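Local coordinates for bifunctional protein PutA (Bdellovibrio bacteriovorus, PDB 5UR2) that probably carries out both oxidations of proline catabolism, with an FAD-dependent proline dehydrogenase and an NAD-dependent glutamate semialdehyde dehydrogenase in one chain, at residues B[206-211]-B[470-475]; B[202-207]-B[804-809]. All coordinates share one frame; numbering follows the deposited sequence.

Contact 1. Residues B[206-211]-B[470-475]; sequences IKDAAW and LLDFAV
Asp208 and Ala209 of one loop face Ala474 and Phe473 of another, each pair with CA atoms 4.9 Å apart, and no direct hydrogen bond joins the backbones. The 470-475 segment contains a type I beta turn from Asp472 to Val475, reinforced as an Asx turn: the N-H of Ala474 comes to Asp472 OD1 from above the carboxylate plane, at an N to OD1 distance of 3.1 Å. Against this turn lies the carboxylate of Asp208. A chi1 of 46° puts its CG between the backbone N and the carbonyl carbon, against the Phe473-Ala474 peptide. OD1 of Asp208 rests 3.7 Å from Phe473 CB. A water bridges the loops, donating to Asp208 OD2 at 3.0 Å and accepting from Phe473 N at 2.7 Å; its bond to Leu471 O is weak. Because Asp208 OD2 and Asp472 OD1 are just 4.2 Å apart, some mutual repulsion is likely. Apolar contacts flank this polar strip: Ala209 CB packs on Phe473 CB, and the Trp211 ring brings CZ3 within 3.8 Å of Ala474 CB. Trp211 NE1 is bound to Glu251, away from the turn. Ala210 and Val475 are the N-cap residues of helices 211-232 and 476-491, so the contact joins the loops leading into both. Trp587 of helix 587-611 covers Ala209 and Phe473, while helix 572-583 packs on Leu471.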
# COMPACT_ATOMS: atom_id res chain seq x y z
N ILE B 206 5.43 -33.87 -28.33
CA ILE B 206 6.44 -34.35 -27.39
C ILE B 206 5.99 -34.04 -25.97
O ILE B 206 5.58 -32.92 -25.65
CB ILE B 206 7.80 -33.72 -27.70
CG1 ILE B 206 8.30 -34.23 -29.06
CG2 ILE B 206 8.79 -34.02 -26.58
CD1 ILE B 206 9.53 -33.49 -29.56
N LYS B 207 6.09 -35.04 -25.09
CA LYS B 207 5.63 -34.88 -23.72
C LYS B 207 6.63 -35.59 -22.81
O LYS B 207 6.69 -36.82 -22.79
CB LYS B 207 4.22 -35.44 -23.55
CG LYS B 207 3.69 -35.36 -22.14
CD LYS B 207 3.52 -33.91 -21.65
CE LYS B 207 2.86 -33.92 -20.27
NZ LYS B 207 2.63 -32.58 -19.72
N ASP B 208 7.38 -34.81 -22.05
CA ASP B 208 8.48 -35.36 -21.27
C ASP B 208 8.00 -36.33 -20.20
O ASP B 208 8.66 -37.34 -19.92
CB ASP B 208 9.27 -34.23 -20.60
CG ASP B 208 8.37 -33.20 -19.93
OD1 ASP B 208 7.18 -33.51 -19.63
OD2 ASP B 208 8.86 -32.09 -19.65
N ALA B 209 6.83 -36.05 -19.60
CA ALA B 209 6.31 -36.94 -18.58
C ALA B 209 6.06 -38.33 -19.15
O ALA B 209 6.19 -39.33 -18.44
CB ALA B 209 5.04 -36.35 -17.96
N ALA B 210 5.74 -38.40 -20.44
CA ALA B 210 5.66 -39.67 -21.15
C ALA B 210 6.93 -39.87 -21.97
O ALA B 210 6.91 -39.96 -23.20
CB ALA B 210 4.42 -39.71 -22.03
N TRP B 211 8.05 -39.92 -21.24
CA TRP B 211 9.38 -39.93 -21.84
C TRP B 211 9.54 -41.05 -22.84
O TRP B 211 9.92 -40.82 -23.99
CB TRP B 211 10.42 -40.05 -20.74
CG TRP B 211 11.85 -39.91 -21.19
CD1 TRP B 211 12.71 -40.92 -21.52
CD2 TRP B 211 12.59 -38.69 -21.33
NE1 TRP B 211 13.93 -40.41 -21.86
CE2 TRP B 211 13.89 -39.04 -21.76
CE3 TRP B 211 12.27 -37.33 -21.14
CZ2 TRP B 211 14.88 -38.08 -22.00
CZ3 TRP B 211 13.25 -36.39 -21.38
CH2 TRP B 211 14.54 -36.77 -21.80
N LEU B 470 8.08 -25.30 -10.51
CA LEU B 470 7.32 -26.50 -10.83
C LEU B 470 8.29 -27.64 -11.15
O LEU B 470 9.46 -27.42 -11.43
CB LEU B 470 6.39 -26.28 -12.02
CG LEU B 470 5.35 -25.18 -11.79
CD1 LEU B 470 4.32 -25.15 -12.92
CD2 LEU B 470 4.68 -25.36 -10.43
N LEU B 471 7.76 -28.85 -11.12
CA LEU B 471 8.59 -30.00 -11.42
C LEU B 471 8.98 -30.03 -12.89
O LEU B 471 8.23 -29.59 -13.78
CB LEU B 471 7.84 -31.29 -11.06
CG LEU B 471 7.62 -31.64 -9.59
CD1 LEU B 471 6.64 -32.81 -9.47
CD2 LEU B 471 8.96 -31.99 -8.94
N ASP B 472 10.17 -30.58 -13.15
CA ASP B 472 10.66 -30.85 -14.50
C ASP B 472 10.46 -32.34 -14.76
O ASP B 472 11.26 -33.17 -14.31
CB ASP B 472 12.13 -30.45 -14.63
CG ASP B 472 12.70 -30.68 -16.03
OD1 ASP B 472 11.95 -31.05 -16.96
OD2 ASP B 472 13.91 -30.45 -16.22
N PHE B 473 9.40 -32.69 -15.50
CA PHE B 473 9.15 -34.12 -15.70
C PHE B 473 10.08 -34.76 -16.73
O PHE B 473 9.98 -35.98 -16.96
CB PHE B 473 7.68 -34.37 -16.06
CG PHE B 473 6.76 -34.37 -14.85
CD1 PHE B 473 6.92 -35.31 -13.85
CD2 PHE B 473 5.74 -33.43 -14.72
CE1 PHE B 473 6.09 -35.32 -12.74
CE2 PHE B 473 4.90 -33.44 -13.61
CZ PHE B 473 5.08 -34.38 -12.62
N ALA B 474 11.01 -33.99 -17.29
CA ALA B 474 12.11 -34.59 -18.04
C ALA B 474 13.11 -35.30 -17.13
O ALA B 474 13.95 -36.07 -17.63
CB ALA B 474 12.81 -33.52 -18.89
N VAL B 475 13.05 -35.06 -15.82
CA VAL B 475 13.93 -35.75 -14.87
C VAL B 475 13.33 -37.12 -14.54
O VAL B 475 12.24 -37.23 -13.97
CB VAL B 475 14.14 -34.92 -13.59
CG1 VAL B 475 15.05 -35.66 -12.63
CG2 VAL B 475 14.72 -33.54 -13.92
O HOH W 1 8.15 -30.82 -17.00

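Contact 2. Residues B[202-207]-B[804-809]; sequences LYSQIK and AKSIEI
Gln205 reaches across to Ser806 and Ile807, joining a loop of the proline dehydrogenase (beta/alpha)8 barrel, between strand 194-197 and helix 211-232, to the C-terminal end of helix 790-806 in the aldehyde dehydrogenase part of the chain. The closest backbone approach, Gln205 CA to Ile807 CA, is 7.0 Å, so side chains and water fill the interval. Van der Waals contact comes chiefly from the Gln205 side chain. Its CG, anti to the carbonyl carbon, lies 3.4 Å from Ser806 O, and the bend at chi2 (-57°) places CD near the same oxygen. The two ends of the amide part company: NE2 comes within 3.6 Å of Ser806 CB, whereas OE1 lies near Ile807 CG2. Ser204 OG also approaches Ser806 CB. The Tyr203 ring is covered on one face by Gln205 N, 3.6 Å above its centre.

Charge enters through Glu808, whose OE2 forms a salt bridge with Lys816; the same lysine bonds to Gln205 O and weakly to Tyr203 OH, tying both sides together. Tyr203 OH and Glu808 OE2 remain 3.7 Å apart, their side chains crossing at about a right angle.

One hydrogen bond holds the Gln205 amide from within its own loop: NE2 donates to Ser204 OG at 2.8 Å, with the oxygen tilted 16° out of the amide plane. Ser204 OG and Ser806 OG do not bond each other; both are held by Glu152 at the start of helix 152-173, the first through the carboxylate and the second through the backbone N. Water completes the link: a single molecule donates to Gln205 OE1 at 2.8 Å and accepts from Glu808 N at 2.9 Å.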
# COMPACT_ATOMS: atom_id res chain seq x y z
N LEU B 202 9.55 -32.96 -36.43
CA LEU B 202 8.98 -34.22 -36.90
C LEU B 202 7.82 -34.72 -36.06
O LEU B 202 7.20 -35.73 -36.44
CB LEU B 202 10.05 -35.30 -36.94
CG LEU B 202 11.10 -35.03 -38.00
CD1 LEU B 202 12.30 -35.93 -37.79
CD2 LEU B 202 10.45 -35.29 -39.33
N TYR B 203 7.50 -34.09 -34.94
CA TYR B 203 6.43 -34.58 -34.08
C TYR B 203 5.92 -33.42 -33.23
O TYR B 203 6.73 -32.72 -32.61
CB TYR B 203 6.93 -35.72 -33.19
CG TYR B 203 5.90 -36.29 -32.20
CD1 TYR B 203 4.60 -36.58 -32.59
CD2 TYR B 203 6.26 -36.56 -30.87
CE1 TYR B 203 3.68 -37.12 -31.69
CE2 TYR B 203 5.34 -37.10 -29.96
CZ TYR B 203 4.05 -37.37 -30.38
OH TYR B 203 3.15 -37.89 -29.49
N SER B 204 4.60 -33.24 -33.17
CA SER B 204 4.03 -32.06 -32.53
C SER B 204 3.64 -32.27 -31.07
O SER B 204 3.29 -31.29 -30.40
CB SER B 204 2.79 -31.57 -33.29
OG SER B 204 1.67 -32.39 -32.99
N GLN B 205 3.65 -33.51 -30.56
CA GLN B 205 3.15 -33.78 -29.21
C GLN B 205 4.21 -34.40 -28.30
O GLN B 205 3.94 -35.33 -27.54
CB GLN B 205 1.91 -34.66 -29.26
CG GLN B 205 0.78 -34.09 -30.13
CD GLN B 205 0.32 -32.70 -29.69
OE1 GLN B 205 0.01 -32.45 -28.52
NE2 GLN B 205 0.25 -31.79 -30.65
N ILE B 206 5.43 -33.87 -28.33
CA ILE B 206 6.44 -34.35 -27.39
C ILE B 206 5.99 -34.04 -25.97
O ILE B 206 5.58 -32.92 -25.65
CB ILE B 206 7.80 -33.72 -27.70
CG1 ILE B 206 8.30 -34.23 -29.06
CG2 ILE B 206 8.79 -34.02 -26.58
CD1 ILE B 206 9.53 -33.49 -29.56
N LYS B 207 6.09 -35.04 -25.09
CA LYS B 207 5.63 -34.88 -23.72
C LYS B 207 6.63 -35.59 -22.81
O LYS B 207 6.69 -36.82 -22.79
CB LYS B 207 4.22 -35.44 -23.55
CG LYS B 207 3.69 -35.36 -22.14
CD LYS B 207 3.52 -33.91 -21.65
CE LYS B 207 2.86 -33.92 -20.27
NZ LYS B 207 2.63 -32.58 -19.72
N ALA B 804 -5.67 -28.84 -32.87
CA ALA B 804 -6.64 -29.47 -31.98
C ALA B 804 -6.82 -30.95 -32.31
O ALA B 804 -7.00 -31.77 -31.41
CB ALA B 804 -7.97 -28.72 -32.04
N LYS B 805 -6.76 -31.32 -33.60
CA LYS B 805 -6.82 -32.74 -33.98
C LYS B 805 -5.69 -33.56 -33.37
O LYS B 805 -5.81 -34.78 -33.28
CB LYS B 805 -6.77 -32.94 -35.50
CG LYS B 805 -8.03 -32.63 -36.28
CD LYS B 805 -7.81 -32.92 -37.76
CE LYS B 805 -8.99 -32.49 -38.61
NZ LYS B 805 -8.64 -32.52 -40.06
N SER B 806 -4.58 -32.92 -33.01
CA SER B 806 -3.40 -33.67 -32.61
C SER B 806 -3.30 -33.92 -31.10
O SER B 806 -2.50 -34.76 -30.69
CB SER B 806 -2.14 -32.94 -33.08
OG SER B 806 -2.19 -32.72 -34.48
N ILE B 807 -4.07 -33.21 -30.27
CA ILE B 807 -3.87 -33.37 -28.83
C ILE B 807 -4.61 -34.60 -28.34
O ILE B 807 -5.66 -34.98 -28.86
CB ILE B 807 -4.28 -32.11 -28.03
CG1 ILE B 807 -5.77 -31.85 -28.16
CG2 ILE B 807 -3.47 -30.90 -28.52
CD1 ILE B 807 -6.22 -30.70 -27.30
N GLU B 808 -4.04 -35.25 -27.32
CA GLU B 808 -4.50 -36.55 -26.87
C GLU B 808 -5.34 -36.43 -25.60
O GLU B 808 -5.01 -35.66 -24.69
CB GLU B 808 -3.32 -37.49 -26.64
CG GLU B 808 -2.40 -37.62 -27.85
CD GLU B 808 -1.41 -38.76 -27.72
OE1 GLU B 808 -1.82 -39.89 -27.34
OE2 GLU B 808 -0.21 -38.52 -27.99
N ILE B 809 -6.41 -37.20 -25.53
CA ILE B 809 -7.32 -37.23 -24.39
C ILE B 809 -7.17 -38.59 -23.71
O ILE B 809 -7.37 -39.63 -24.35
CB ILE B 809 -8.78 -36.99 -24.82
CG1 ILE B 809 -8.91 -35.68 -25.60
CG2 ILE B 809 -9.71 -37.01 -23.63
CD1 ILE B 809 -8.86 -35.86 -27.12
O HOH W 2 -1.28 -34.36 -26.86

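Contacts 1 and 2 use successive parts of the same barrel loop, overlapping at Ile206 and Lys207, with centres about 15 Å apart. Both are partly buried, neither being wholly core nor surface; contact 1 has three buried residues among the six that touch, contact 2 has two. Residues 206-211 meet the turn leading into helix 476-491, with alanine and aromatic groups beside two neighbouring carboxylates. Residues 202-207 instead meet the end of helix 790-806 through a more polar surface of amide, hydroxyl and carboxylate groups. Neither has a direct hydrogen bond between its segments, and in each one water bridges them. Lys816 lies between the two, bonding within contact 2 and touching Ala210 beside contact 1.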